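Local coordinates for protein mannan endo-1,6-alpha-mannosidase (Chaetomium thermophilum, PDB 6RY0) that probably cleaves or transfers alpha-1,6-mannosidic linkages and, as a calcium-binding family 76 enzyme, is implicated in moving GPI-anchored glycoproteins into the fungal cell wall, at residues N289-I294 with P339-R344; W330-T335 with P347-S352. All coordinates share one frame; numbering follows the deposited sequence. Where two conformers were deposited one is given.

Interaction 1: N289-I294 with P339-R344; sequences NLLTGI and PHTKDR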
ATOM      1  N   ASN A 289      14.188   9.029  11.649  1.00  7.51           N
ATOM      2  CA  ASN A 289      13.281   9.071  12.791  1.00  7.30           C
ATOM      3  C   ASN A 289      12.093   8.139  12.615  1.00  7.39           C
ATOM      4  O   ASN A 289      11.735   7.420  13.550  1.00  7.36           O
ATOM      5  CB  ASN A 289      12.817  10.499  13.048  1.00  8.06           C
ATOM      6  CG  ASN A 289      13.855  11.339  13.771  1.00 10.54           C
ATOM      7  OD1 ASN A 289      14.602  10.834  14.586  1.00 14.86           O
ATOM      8  ND2 ASN A 289      13.874  12.618  13.497  1.00 12.32           N
ATOM      9  N   LEU A 290      11.478   8.146  11.431  1.00  7.02           N
ATOM     10  CA  LEU A 290      10.377   7.244  11.188  1.00  6.52           C
ATOM     11  C   LEU A 290      10.844   5.794  11.305  1.00  6.62           C
ATOM     12  O   LEU A 290      10.141   4.955  11.879  1.00  7.08           O
ATOM     13  CB  LEU A 290       9.769   7.479   9.808  1.00  6.82           C
ATOM     14  CG  LEU A 290       8.931   8.755   9.712  1.00  7.15           C
ATOM     15  CD1 LEU A 290       8.733   9.157   8.261  1.00  7.96           C
ATOM     16  CD2 LEU A 290       7.577   8.618  10.422  1.00  8.88           C
ATOM     17  N   LEU A 291      12.005   5.482  10.756  1.00  6.80           N
ATOM     18  CA  LEU A 291      12.541   4.123  10.803  1.00  7.02           C
ATOM     19  C   LEU A 291      12.822   3.690  12.237  1.00  7.25           C
ATOM     20  O   LEU A 291      12.493   2.572  12.643  1.00  7.10           O
ATOM     21  CB  LEU A 291      13.787   4.046   9.949  1.00  6.97           C
ATOM     22  CG  LEU A 291      14.481   2.681   9.890  1.00  7.76           C
ATOM     23  CD1 LEU A 291      13.526   1.542   9.518  1.00  8.14           C
ATOM     24  CD2 LEU A 291      15.666   2.739   8.947  1.00  8.93           C
ATOM     25  N   THR A 292      13.439   4.565  13.027  1.00  7.18           N
ATOM     26  CA  THR A 292      13.675   4.252  14.430  1.00  7.23           C
ATOM     27  C   THR A 292      12.365   3.883  15.118  1.00  7.03           C
ATOM     28  O   THR A 292      12.279   2.889  15.839  1.00  7.60           O
ATOM     29  CB  THR A 292      14.363   5.414  15.140  1.00  7.94           C
ATOM     30  OG1 THR A 292      15.649   5.594  14.539  1.00  8.93           O
ATOM     31  CG2 THR A 292      14.518   5.212  16.628  1.00  8.76           C
ATOM     32  N   GLY A 293      11.332   4.682  14.885  1.00  7.13           N
ATOM     33  CA  GLY A 293      10.048   4.409  15.487  1.00  7.37           C
ATOM     34  C   GLY A 293       9.468   3.071  15.050  1.00  7.23           C
ATOM     35  O   GLY A 293       8.931   2.327  15.888  1.00  7.39           O
ATOM     36  N   ILE A 294       9.547   2.767  13.765  1.00  6.61           N
ATOM     37  CA  ILE A 294       8.988   1.516  13.265  1.00  6.83           C
ATOM     38  C   ILE A 294       9.674   0.309  13.868  1.00  7.36           C
ATOM     39  O   ILE A 294       9.022  -0.665  14.281  1.00  7.90           O
ATOM     40  CB  ILE A 294       9.076   1.502  11.739  1.00  7.00           C
ATOM     41  CG1 ILE A 294       8.069   2.462  11.132  1.00  7.34           C
ATOM     42  CG2 ILE A 294       8.915   0.100  11.174  1.00  8.20           C
ATOM     43  CD1 ILE A 294       8.375   2.859   9.691  1.00  8.17           C
ATOM     44  N   PRO A 339      19.737   4.164   0.510  1.00 11.19           N
ATOM     45  CA  PRO A 339      20.606   3.016   0.791  1.00 11.87           C
ATOM     46  C   PRO A 339      21.287   3.023   2.150  1.00 11.16           C
ATOM     47  O   PRO A 339      21.702   1.958   2.597  1.00 11.58           O
ATOM     48  CB  PRO A 339      21.606   3.035  -0.365  1.00 14.23           C
ATOM     49  CG  PRO A 339      21.491   4.368  -0.935  1.00 14.71           C
ATOM     50  CD  PRO A 339      20.116   4.856  -0.721  1.00 12.42           C
ATOM     51  N   HIS A 340      21.403   4.179   2.790  1.00 11.19           N
ATOM     52  CA  HIS A 340      21.999   4.194   4.117  1.00 11.59           C
ATOM     53  C   HIS A 340      21.170   3.418   5.132  1.00 11.09           C
ATOM     54  O   HIS A 340      21.694   3.102   6.204  1.00 12.32           O
ATOM     55  CB  HIS A 340      22.233   5.618   4.584  1.00 11.93           C
ATOM     56  CG  HIS A 340      21.003   6.309   5.070  1.00 11.28           C
ATOM     57  ND1 HIS A 340      20.078   6.874   4.219  1.00 11.34           N
ATOM     58  CD2 HIS A 340      20.556   6.523   6.321  1.00 12.03           C
ATOM     59  CE1 HIS A 340      19.113   7.411   4.937  1.00 11.73           C
ATOM     60  NE2 HIS A 340      19.380   7.217   6.214  1.00 11.92           N
ATOM     61  N   THR A 341      19.913   3.096   4.813  1.00 10.14           N
ATOM     62  CA  THR A 341      19.050   2.344   5.711  1.00  9.77           C
ATOM     63  C   THR A 341      19.194   0.832   5.582  1.00  9.61           C
ATOM     64  O   THR A 341      18.574   0.108   6.358  1.00  9.77           O
ATOM     65  CB  THR A 341      17.566   2.672   5.475  1.00  9.03           C
ATOM     66  OG1 THR A 341      17.155   2.193   4.196  1.00  8.98           O
ATOM     67  CG2 THR A 341      17.278   4.146   5.640  1.00  9.88           C
ATOM     68  N   LYS A 342      19.952   0.358   4.596  0.98  9.99           N
ATOM     69  CA  LYS A 342      19.901  -1.046   4.228  0.98 10.47           C
ATOM     70  C   LYS A 342      20.185  -1.978   5.404  0.98 10.26           C
ATOM     71  O   LYS A 342      19.468  -2.960   5.627  0.98 10.94           O
ATOM     72  CB  LYS A 342      20.834  -1.291   3.044  0.98 13.73           C
ATOM     73  CG  LYS A 342      20.840  -2.688   2.542  0.98 17.66           C
ATOM     74  CD  LYS A 342      21.856  -2.884   1.406  0.98 22.48           C
ATOM     75  CE  LYS A 342      22.382  -4.331   1.322  0.98 26.54           C
ATOM     76  NZ  LYS A 342      23.207  -4.692   2.533  0.98 28.42           N
ATOM     77  N   ASP A 343      21.240  -1.704   6.160  1.00 11.24           N
ATOM     78  CA  ASP A 343      21.623  -2.621   7.223  1.00 12.33           C
ATOM     79  C   ASP A 343      20.718  -2.543   8.446  1.00 11.65           C
ATOM     80  O   ASP A 343      20.709  -3.463   9.251  1.00 13.26           O
ATOM     81  CB  ASP A 343      23.078  -2.391   7.638  1.00 16.76           C
ATOM     82  CG  ASP A 343      24.079  -2.752   6.540  1.00 21.80           C
ATOM     83  OD1 ASP A 343      23.729  -3.497   5.598  1.00 23.36           O
ATOM     84  OD2 ASP A 343      25.230  -2.311   6.646  1.00 25.38           O
ATOM     85  N   ARG A 344      19.922  -1.482   8.574  1.00 10.47           N
ATOM     86  CA  ARG A 344      18.918  -1.407   9.615  1.00  9.95           C
ATOM     87  C   ARG A 344      17.664  -2.212   9.243  1.00 10.28           C
ATOM     88  O   ARG A 344      16.943  -2.657  10.120  1.00 14.27           O
ATOM     89  CB  ARG A 344      18.494   0.032   9.902  1.00 10.70           C
ATOM     90  CG  ARG A 344      19.633   0.918  10.403  1.00 11.85           C
ATOM     91  CD  ARG A 344      19.128   2.317  10.711  1.00 11.96           C
ATOM     92  NE  ARG A 344      18.270   2.305  11.877  1.00 11.94           N
ATOM     93  CZ  ARG A 344      17.584   3.374  12.310  1.00 12.14           C
ATOM     94  NH1 ARG A 344      17.534   4.488  11.601  1.00 13.98           N
ATOM     95  NH2 ARG A 344      16.929   3.309  13.456  1.00 13.46           N
TER

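Interaction 2: W330-T335 with P347-S352; sequences WMAVVT and PVLRTS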
ATOM      1  N   TRP A 330       7.315  -2.153   1.207  1.00  6.21           N
ATOM      2  CA  TRP A 330       7.683  -0.742   1.221  1.00  6.25           C
ATOM      3  C   TRP A 330       9.044  -0.544   1.880  1.00  6.35           C
ATOM      4  O   TRP A 330       9.883   0.210   1.368  1.00  6.82           O
ATOM      5  CB  TRP A 330       6.623   0.083   1.921  1.00  6.44           C
ATOM      6  CG  TRP A 330       5.316   0.151   1.209  1.00  7.05           C
ATOM      7  CD1 TRP A 330       5.057  -0.115  -0.090  1.00  8.81           C
ATOM      8  CD2 TRP A 330       4.065   0.498   1.811  1.00  7.06           C
ATOM      9  NE1 TRP A 330       3.699   0.029  -0.326  1.00  9.81           N
ATOM     10  CE2 TRP A 330       3.080   0.409   0.834  1.00  8.44           C
ATOM     11  CE3 TRP A 330       3.693   0.853   3.104  1.00  7.25           C
ATOM     12  CZ2 TRP A 330       1.752   0.700   1.086  1.00  9.31           C
ATOM     13  CZ3 TRP A 330       2.367   1.104   3.373  1.00  8.24           C
ATOM     14  CH2 TRP A 330       1.417   1.045   2.356  1.00  8.85           C
ATOM     15  N   MET A 331       9.288  -1.210   3.006  1.00  6.18           N
ATOM     16  CA  MET A 331      10.599  -1.091   3.656  1.00  6.37           C
ATOM     17  C   MET A 331      11.720  -1.627   2.772  1.00  6.34           C
ATOM     18  O   MET A 331      12.817  -1.079   2.750  1.00  6.92           O
ATOM     19  CB  MET A 331      10.613  -1.746   5.025  1.00  6.79           C
ATOM     20  CG  MET A 331       9.773  -0.982   6.054  1.00  7.20           C
ATOM     21  SD  MET A 331       9.775  -1.697   7.709  1.00  7.84           S
ATOM     22  CE  MET A 331      11.405  -1.238   8.266  1.00 11.18           C
ATOM     23  N   ALA A 332      11.450  -2.681   2.019  1.00  6.37           N
ATOM     24  CA  ALA A 332      12.442  -3.193   1.097  1.00  6.95           C
ATOM     25  C   ALA A 332      12.815  -2.132   0.062  1.00  6.69           C
ATOM     26  O   ALA A 332      13.997  -1.895  -0.226  1.00  7.14           O
ATOM     27  CB  ALA A 332      11.978  -4.482   0.460  1.00  7.42           C
ATOM     28  N   VAL A 333      11.822  -1.455  -0.511  1.00  6.71           N
ATOM     29  CA  VAL A 333      12.106  -0.395  -1.486  1.00  6.81           C
ATOM     30  C   VAL A 333      12.882   0.766  -0.843  1.00  6.86           C
ATOM     31  O   VAL A 333      13.769   1.342  -1.482  1.00  7.53           O
ATOM     32  CB  VAL A 333      10.810   0.077  -2.176  1.00  7.13           C
ATOM     33  CG1 VAL A 333      11.028   1.372  -2.948  1.00  8.04           C
ATOM     34  CG2 VAL A 333      10.311  -1.011  -3.081  1.00  8.25           C
ATOM     35  N   VAL A 334      12.587   1.089   0.425  1.00  6.83           N
ATOM     36  CA  VAL A 334      13.329   2.117   1.127  1.00  7.00           C
ATOM     37  C   VAL A 334      14.832   1.823   1.084  1.00  7.10           C
ATOM     38  O   VAL A 334      15.636   2.734   0.960  1.00  7.76           O
ATOM     39  CB  VAL A 334      12.806   2.290   2.554  1.00  7.06           C
ATOM     40  CG1 VAL A 334      13.745   3.116   3.429  1.00  7.71           C
ATOM     41  CG2 VAL A 334      11.408   2.893   2.526  1.00  7.39           C
ATOM     42  N   THR A 335      15.229   0.549   1.181  1.00  7.47           N
ATOM     43  CA  THR A 335      16.655   0.230   1.160  1.00  8.01           C
ATOM     44  C   THR A 335      17.303   0.537  -0.185  1.00  8.05           C
ATOM     45  O   THR A 335      18.531   0.679  -0.250  1.00  9.48           O
ATOM     46  CB  THR A 335      16.950  -1.225   1.545  1.00  8.01           C
ATOM     47  OG1 THR A 335      16.605  -2.142   0.500  1.00  8.56           O
ATOM     48  CG2 THR A 335      16.314  -1.565   2.838  1.00  8.66           C
ATOM     49  N   PRO A 347      18.102  -7.049   7.617  1.00  9.11           N
ATOM     50  CA  PRO A 347      18.173  -8.180   8.565  1.00 10.36           C
ATOM     51  C   PRO A 347      16.879  -8.403   9.320  1.00  9.79           C
ATOM     52  O   PRO A 347      16.546  -9.544   9.672  1.00 10.34           O
ATOM     53  CB  PRO A 347      19.326  -7.779   9.492  1.00 11.77           C
ATOM     54  CG  PRO A 347      20.154  -6.864   8.662  1.00 12.52           C
ATOM     55  CD  PRO A 347      19.169  -6.070   7.855  1.00 10.25           C
ATOM     56  N   VAL A 348      16.132  -7.330   9.607  1.00  9.45           N
ATOM     57  CA  VAL A 348      14.890  -7.429  10.334  0.51  9.87           C
ATOM     58  C   VAL A 348      13.763  -7.962   9.421  1.00  8.57           C
ATOM     59  O   VAL A 348      12.934  -8.776   9.826  1.00  9.28           O
ATOM     60  CB  VAL A 348      14.598  -6.027  10.919  0.51 10.85           C
ATOM     61  CG1 VAL A 348      13.323  -6.021  11.671  0.51 11.20           C
ATOM     62  CG2 VAL A 348      15.788  -5.539  11.792  0.51 11.86           C
ATOM     63  N   LEU A 349      13.742  -7.523   8.162  1.00  8.14           N
ATOM     64  CA  LEU A 349      12.797  -8.126   7.231  1.00  7.67           C
ATOM     65  C   LEU A 349      13.085  -9.618   7.081  1.00  8.01           C
ATOM     66  O   LEU A 349      12.154 -10.416   6.916  1.00  8.17           O
ATOM     67  CB  LEU A 349      12.779  -7.425   5.886  1.00  7.69           C
ATOM     68  CG  LEU A 349      12.365  -5.954   5.916  1.00  7.58           C
ATOM     69  CD1 LEU A 349      12.283  -5.424   4.500  1.00  7.91           C
ATOM     70  CD2 LEU A 349      11.063  -5.732   6.686  1.00  8.38           C
ATOM     71  N   ARG A 350      14.349 -10.000   7.105  1.00  8.31           N
ATOM     72  CA  ARG A 350      14.663 -11.418   6.998  1.00  8.80           C
ATOM     73  C   ARG A 350      14.109 -12.211   8.180  1.00  8.74           C
ATOM     74  O   ARG A 350      13.492 -13.269   7.969  1.00  9.30           O
ATOM     75  CB  ARG A 350      16.177 -11.607   6.875  1.00 10.03           C
ATOM     76  CG  ARG A 350      16.661 -13.015   7.020  1.00 11.92           C
ATOM     77  CD  ARG A 350      16.303 -13.820   5.814  1.00 13.71           C
ATOM     78  NE  ARG A 350      16.493 -15.242   6.106  1.00 14.57           N
ATOM     79  CZ  ARG A 350      16.475 -16.181   5.187  1.00 14.78           C
ATOM     80  NH1 ARG A 350      16.363 -15.832   3.900  1.00 15.24           N
ATOM     81  NH2 ARG A 350      16.562 -17.446   5.561  1.00 15.95           N
ATOM     82  N   THR A 351      14.339 -11.773   9.418  1.00  8.70           N
ATOM     83  CA  THR A 351      13.800 -12.518  10.535  1.00  9.20           C
ATOM     84  C   THR A 351      12.267 -12.521  10.523  1.00  8.34           C
ATOM     85  O   THR A 351      11.625 -13.495  10.920  1.00  8.99           O
ATOM     86  CB  THR A 351      14.340 -12.037  11.892  1.00 10.52           C
ATOM     87  OG1 THR A 351      14.231 -10.611  11.976  1.00 10.14           O
ATOM     88  CG2 THR A 351      15.807 -12.415  12.029  1.00 11.73           C
ATOM     89  N   SER A 352      11.657 -11.434  10.055  1.00  7.92           N
ATOM     90  CA  SER A 352      10.207 -11.356  10.013  1.00  7.79           C
ATOM     91  C   SER A 352       9.673 -12.338   8.965  1.00  7.36           C
ATOM     92  O   SER A 352       8.689 -13.048   9.228  1.00  8.20           O
ATOM     93  CB  SER A 352       9.792  -9.909   9.756  1.00  7.91           C
ATOM     94  OG  SER A 352       8.408  -9.734   9.802  1.00  8.12           O
TER

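Interaction 1: N289-I294 with P339-R344
Leu291 and Thr341 bring the two backbones closest, with 8.5 Å between their CA atoms. Residues 289-294 are a stretch of regular helix. Residues 339-344 begin as a 3-10 turn and run on into the helix ending at 358. At this spacing side chains make most of the contact.

Arg344 and Leu291 lie alongside each other and run in opposite directions. CG of Leu291 sits over the centre of one face of the guanidinium, 3.9 Å above its plane. Leu291 CG is anti to the backbone N (chi1 180°), which carries the branch out to the arginine. Its CD2 also meets Thr341 CG2 at 3.9 Å.

The edge of the guanidinium is used by Thr292. Arg344 NH2 donates to Thr292 OG1 at 2.8 Å, with a nearly straight N-H...O angle of 173°. The oxygen lies in the guanidinium plane. A bend at chi3 (69°) turns the end of the arginine. Face packing and edge bond together restrict its rotation. Thr292 OG1 also bonds to Asp288 O, and Thr341 OG1 to Ala338 O.

The contact joins helix 281-298 to the start of helix 342-358. Helix 323-337 packs against both, through Met331 on Leu291 and through Val334 and Thr335 on Thr341.

Interaction 2: W330-T335 with P347-S352
Met331 is the first residue of 330-335 to touch the other helix. Its CB points toward 347-352 and lies 4.1 Å from Leu349 CD1. CB, not the sulfur, makes the contact with Leu349. Further out the chain bends at chi3, and the side chain also packs on Phe299 and Ile345.

Ala332 follows and brings the backbones nearest each other, with 7.9 Å from its CA to that of Leu349. Its small side chain lets the leucine methyl come down onto the backbone. Leu349 CD1 is 3.8 Å from Ala332 N and 4.2 Å from Ala332 CB. One methyl thus touches both Met331 and Ala332. It meets the helix surface end-on, reached by a leucine with CG anti to its carbonyl carbon (chi1 -61°) and an extended chi2 (-175°). No hydrogen bond links the two segments, and all three touching residues are buried.

Thr335 closes the segment one turn on. Its OG1 donates to Ala332 O at 2.7 Å, in the carbonyl plane. This bond satisfies the buried hydroxyl within its own helix. The Thr335 side chain also packs on Ile345 and Leu346, nearer the start of helix 342-358.

Phe299 of strand 299-300 touches both Met331 and Leu349. Ile404 packs on Ala332. Away from the annotated calcium sites, this is apolar helix-helix packing between two consecutive helices, 323-337 and 342-358, joined by a short turn. It belongs to the largely helical (alpha/alpha)6-barrel fold of family 76, which is built from such helical hairpins.

Overall arrangement
From the N terminus, helix 281-298 comes first and supplies residues 289-294. The chain then passes through the small hairpin of strands 299-300 and 303-304 and enters helix 323-337, which supplies 330-335. After a short turn, interaction 1 closes the longer loop, with 44 residues between its segments, when 339-344 returns to 289-294. Interaction 2 closes a loop of 11 residues when 347-352 meets 330-335. The two loops cross, because their segments alternate. Their centres are about 10 Å apart, and both use helix 342-358. They also touch directly. Together they tie three successive helices together, each touching the other two.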